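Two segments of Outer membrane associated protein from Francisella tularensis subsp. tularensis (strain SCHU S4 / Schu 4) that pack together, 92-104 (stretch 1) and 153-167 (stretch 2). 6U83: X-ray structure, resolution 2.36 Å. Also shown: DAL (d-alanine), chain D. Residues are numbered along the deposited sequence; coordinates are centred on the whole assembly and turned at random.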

# COMPACT_ATOMS: atom_id res chain seq x y z
N SER A 92 4.47 -9.30 -11.78
CA SER A 92 5.75 -8.86 -12.33
C SER A 92 6.39 -7.77 -11.47
O SER A 92 7.52 -7.93 -10.99
CB SER A 92 5.53 -8.36 -13.76
OG SER A 92 4.27 -7.71 -13.86
N SER A 93 5.70 -6.65 -11.28
CA SER A 93 6.28 -5.49 -10.61
C SER A 93 5.22 -4.75 -9.81
O SER A 93 4.02 -4.82 -10.12
CB SER A 93 6.92 -4.52 -11.62
OG SER A 93 6.04 -3.46 -11.94
N VAL A 94 5.67 -4.03 -8.79
CA VAL A 94 4.80 -3.26 -7.90
C VAL A 94 5.38 -1.87 -7.73
O VAL A 94 6.57 -1.72 -7.41
CB VAL A 94 4.66 -3.92 -6.51
CG1 VAL A 94 3.64 -3.16 -5.69
CG2 VAL A 94 4.27 -5.36 -6.64
N THR A 95 4.55 -0.86 -7.88
CA THR A 95 4.94 0.51 -7.62
C THR A 95 4.52 0.90 -6.21
O THR A 95 3.34 0.82 -5.87
CB THR A 95 4.32 1.46 -8.64
OG1 THR A 95 4.80 1.09 -9.93
CG2 THR A 95 4.72 2.89 -8.33
N VAL A 96 5.49 1.32 -5.40
CA VAL A 96 5.27 1.67 -4.01
C VAL A 96 5.35 3.19 -3.90
O VAL A 96 6.41 3.78 -4.10
CB VAL A 96 6.31 0.99 -3.10
CG1 VAL A 96 6.11 1.42 -1.69
CG2 VAL A 96 6.18 -0.52 -3.22
N LYS A 97 4.23 3.82 -3.55
CA LYS A 97 4.10 5.28 -3.55
C LYS A 97 4.02 5.80 -2.12
O LYS A 97 3.14 5.38 -1.36
CB LYS A 97 2.87 5.71 -4.34
CG LYS A 97 2.87 5.23 -5.77
CD LYS A 97 1.54 5.55 -6.41
CE LYS A 97 1.57 5.24 -7.89
NZ LYS A 97 0.27 5.56 -8.55
N GLY A 98 4.89 6.73 -1.77
CA GLY A 98 4.94 7.33 -0.46
C GLY A 98 4.33 8.72 -0.43
O GLY A 98 4.46 9.48 -1.39
N TYR A 99 3.69 9.07 0.68
CA TYR A 99 3.04 10.36 0.80
C TYR A 99 3.32 10.96 2.17
O TYR A 99 3.81 10.28 3.09
CB TYR A 99 1.52 10.25 0.58
CG TYR A 99 1.13 9.73 -0.77
CD1 TYR A 99 0.77 10.60 -1.79
CD2 TYR A 99 1.12 8.36 -1.04
CE1 TYR A 99 0.41 10.13 -3.05
CE2 TYR A 99 0.76 7.87 -2.32
CZ TYR A 99 0.41 8.77 -3.30
OH TYR A 99 0.05 8.33 -4.55
N ALA A 100 2.99 12.24 2.30
CA ALA A 100 3.17 12.95 3.56
C ALA A 100 1.95 13.83 3.81
O ALA A 100 1.14 14.09 2.91
CB ALA A 100 4.48 13.77 3.55
N SER A 101 1.80 14.26 5.05
CA SER A 101 0.82 15.29 5.34
C SER A 101 1.48 16.66 5.21
O SER A 101 2.69 16.80 5.35
CB SER A 101 0.24 15.11 6.75
OG SER A 101 1.26 15.23 7.73
N GLN A 102 0.67 17.67 4.93
CA GLN A 102 1.19 19.04 4.92
C GLN A 102 0.90 19.63 6.29
O GLN A 102 -0.24 20.01 6.59
CB GLN A 102 0.56 19.89 3.83
CG GLN A 102 1.12 21.31 3.87
CD GLN A 102 0.51 22.22 2.84
OE1 GLN A 102 -0.48 21.88 2.20
NE2 GLN A 102 1.11 23.40 2.67
N GLY A 103 1.93 19.71 7.13
CA GLY A 103 1.72 20.17 8.50
C GLY A 103 1.63 21.67 8.65
O GLY A 103 1.06 22.15 9.62
N GLN A 104 2.19 22.42 7.71
CA GLN A 104 2.27 23.87 7.85
C GLN A 104 1.80 24.54 6.57
O GLN A 104 1.96 24.01 5.46
CB GLN A 104 3.70 24.32 8.23
CG GLN A 104 4.14 23.74 9.59
CD GLN A 104 5.35 24.42 10.19
OE1 GLN A 104 5.86 23.99 11.23
NE2 GLN A 104 5.81 25.49 9.54
N HIS A 153 -8.54 17.00 5.78
CA HIS A 153 -7.60 18.12 5.74
C HIS A 153 -6.23 17.61 5.31
O HIS A 153 -5.88 16.45 5.53
CB HIS A 153 -7.53 18.79 7.11
CG HIS A 153 -6.88 20.14 7.10
ND1 HIS A 153 -5.51 20.31 7.13
CD2 HIS A 153 -7.41 21.39 7.09
CE1 HIS A 153 -5.22 21.60 7.13
NE2 HIS A 153 -6.36 22.28 7.11
N LYS A 154 -5.46 18.49 4.67
CA LYS A 154 -4.14 18.08 4.18
C LYS A 154 -3.18 17.72 5.30
O LYS A 154 -2.20 16.99 5.06
CB LYS A 154 -3.54 19.20 3.33
CG LYS A 154 -4.39 19.57 2.13
CD LYS A 154 -3.79 20.79 1.42
CE LYS A 154 -4.24 20.88 -0.02
NZ LYS A 154 -3.44 21.92 -0.74
N SER A 155 -3.41 18.20 6.52
CA SER A 155 -2.53 17.92 7.65
C SER A 155 -2.96 16.68 8.43
O SER A 155 -2.39 16.40 9.49
CB SER A 155 -2.49 19.13 8.57
OG SER A 155 -3.80 19.46 8.99
N ASP A 156 -3.94 15.96 7.93
CA ASP A 156 -4.45 14.79 8.63
C ASP A 156 -3.38 13.71 8.64
O ASP A 156 -2.78 13.44 7.61
CB ASP A 156 -5.73 14.32 7.93
CG ASP A 156 -6.47 13.24 8.69
OD1 ASP A 156 -5.90 12.13 8.84
OD2 ASP A 156 -7.62 13.48 9.11
N PRO A 157 -3.11 13.07 9.79
CA PRO A 157 -2.09 12.00 9.80
C PRO A 157 -2.41 10.86 8.86
O PRO A 157 -1.52 10.08 8.52
CB PRO A 157 -2.08 11.53 11.26
CG PRO A 157 -2.76 12.60 12.02
CD PRO A 157 -3.77 13.19 11.09
N ARG A 158 -3.66 10.71 8.43
CA ARG A 158 -3.94 9.65 7.48
C ARG A 158 -3.26 9.88 6.13
O ARG A 158 -3.10 8.92 5.37
CB ARG A 158 -5.45 9.49 7.31
CG ARG A 158 -6.10 8.67 8.41
CD ARG A 158 -7.61 8.72 8.31
NE ARG A 158 -8.12 10.07 8.55
CZ ARG A 158 -9.41 10.36 8.72
NH1 ARG A 158 -9.79 11.61 8.94
NH2 ARG A 158 -10.32 9.39 8.67
N ASN A 159 -2.87 11.11 5.81
CA ASN A 159 -2.11 11.34 4.59
C ASN A 159 -0.69 10.78 4.67
O ASN A 159 -0.07 10.55 3.63
CB ASN A 159 -2.09 12.83 4.27
CG ASN A 159 -3.44 13.33 3.81
OD1 ASN A 159 -4.08 12.70 2.98
ND2 ASN A 159 -3.88 14.45 4.36
N GLN A 160 -0.19 10.57 5.89
CA GLN A 160 1.15 10.06 6.15
C GLN A 160 1.16 8.55 5.89
O GLN A 160 0.87 7.76 6.79
CB GLN A 160 1.54 10.37 7.59
CG GLN A 160 1.56 11.87 7.92
CD GLN A 160 1.44 12.15 9.43
OE1 GLN A 160 1.39 13.31 9.84
NE2 GLN A 160 1.38 11.09 10.24
N ARG A 161 1.51 8.15 4.65
CA ARG A 161 1.20 6.79 4.21
C ARG A 161 2.00 6.38 2.98
O ARG A 161 2.57 7.20 2.26
CB ARG A 161 -0.29 6.66 3.88
CG ARG A 161 -0.59 7.13 2.46
CD ARG A 161 -1.92 7.83 2.40
NE ARG A 161 -2.34 8.16 1.05
CZ ARG A 161 -2.15 9.37 0.51
NH1 ARG A 161 -1.54 10.32 1.21
NH2 ARG A 161 -2.55 9.62 -0.74
N VAL A 162 1.99 5.07 2.73
CA VAL A 162 2.47 4.44 1.51
C VAL A 162 1.31 3.66 0.90
O VAL A 162 0.56 2.99 1.61
CB VAL A 162 3.66 3.50 1.79
CG1 VAL A 162 3.80 2.49 0.68
CG2 VAL A 162 4.92 4.29 1.89
N GLU A 163 1.16 3.76 -0.42
CA GLU A 163 0.10 3.07 -1.15
C GLU A 163 0.68 2.23 -2.28
O GLU A 163 1.70 2.59 -2.88
CB GLU A 163 -0.90 4.05 -1.76
CG GLU A 163 -1.57 4.97 -0.79
CD GLU A 163 -2.63 5.78 -1.49
OE1 GLU A 163 -2.68 5.73 -2.75
OE2 GLU A 163 -3.42 6.45 -0.79
N ALA A 164 -0.02 1.15 -2.60
CA ALA A 164 0.29 0.31 -3.75
C ALA A 164 -0.94 -0.52 -4.09
O ALA A 164 -1.74 -0.84 -3.21
CB ALA A 164 1.49 -0.60 -3.48
N SER A 165 -1.06 -0.87 -5.37
CA SER A 165 -2.13 -1.75 -5.82
C SER A 165 -1.62 -2.62 -6.97
O SER A 165 -0.92 -2.14 -7.85
CB SER A 165 -3.36 -0.95 -6.25
OG SER A 165 -3.04 0.04 -7.20
N VAL A 166 -1.99 -3.90 -6.94
CA VAL A 166 -1.67 -4.85 -8.00
C VAL A 166 -2.92 -5.65 -8.34
O VAL A 166 -3.83 -5.79 -7.52
CB VAL A 166 -0.51 -5.79 -7.58
CG1 VAL A 166 0.79 -5.00 -7.44
CG2 VAL A 166 -0.83 -6.48 -6.28
N SER A 167 -2.97 -6.17 -9.56
CA SER A 167 -4.11 -6.93 -10.04
C SER A 167 -3.64 -8.24 -10.64
O SER A 167 -2.52 -8.37 -11.12
CB SER A 167 -4.90 -6.16 -11.10
OG SER A 167 -5.37 -4.94 -10.56
N DAL D . 4.23 16.16 7.21
CA DAL D . 4.51 15.24 8.31
CB DAL D . 5.87 15.57 8.95
C DAL D . 4.47 13.77 7.88
O DAL D . 4.83 12.91 8.68
OXT DAL D . 4.08 13.42 6.75

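The contact is a short antiparallel strand pairing extended by a loop-to-loop section, with an arginine–tyrosine stack at the junction and d-alanine bound at Ser101 in the loop section. The two strand axes approach to 4.6 Å with N-to-C directions 155° apart. Two bridges define the pairing, Lys97–Glu163 (hydrogen-bonded) and Gly98–Val162 (non-hydrogen-bonded): Lys97 N donates to Glu163 O (2.9 Å, 167°) and Glu163 N returns a bond to Lys97 O (2.7 Å, 163°), while Tyr99 N also donates to Arg161 O (2.7 Å, 142°). Gly98 faces Val162 with CA atoms 4.3 Å apart, closer than the 5.2 Å between the CA atoms of Lys97 and Glu163, as expected. Valines add apolar contacts, Val96 CG1 to Val162 CG1 at 3.5 Å and Val94 CG2 to Val166 CG1 at 3.6 Å.

The guanidinium of Arg161 lies flat on the Tyr99 ring: centres are 3.9 Å apart, planes at 21°, and CZ sits 25° off the ring normal, a cation-pi geometry. A salt bridge from Arg161 NE to Glu163 OE2 (2.7 Å) and a hydrogen bond from Arg161 NH1 to Asn159 O (2.8 Å) help hold that orientation.

Beyond the strands, Gln102 N donates to Lys154 O (3.0 Å, 157°), and Ser101 OG to Gln160 OE1 (2.9 Å). Ser101 also binds the ligand, its N donating to DAL OXT (3.0 Å) and its O accepting from DAL N (2.5 Å, very short).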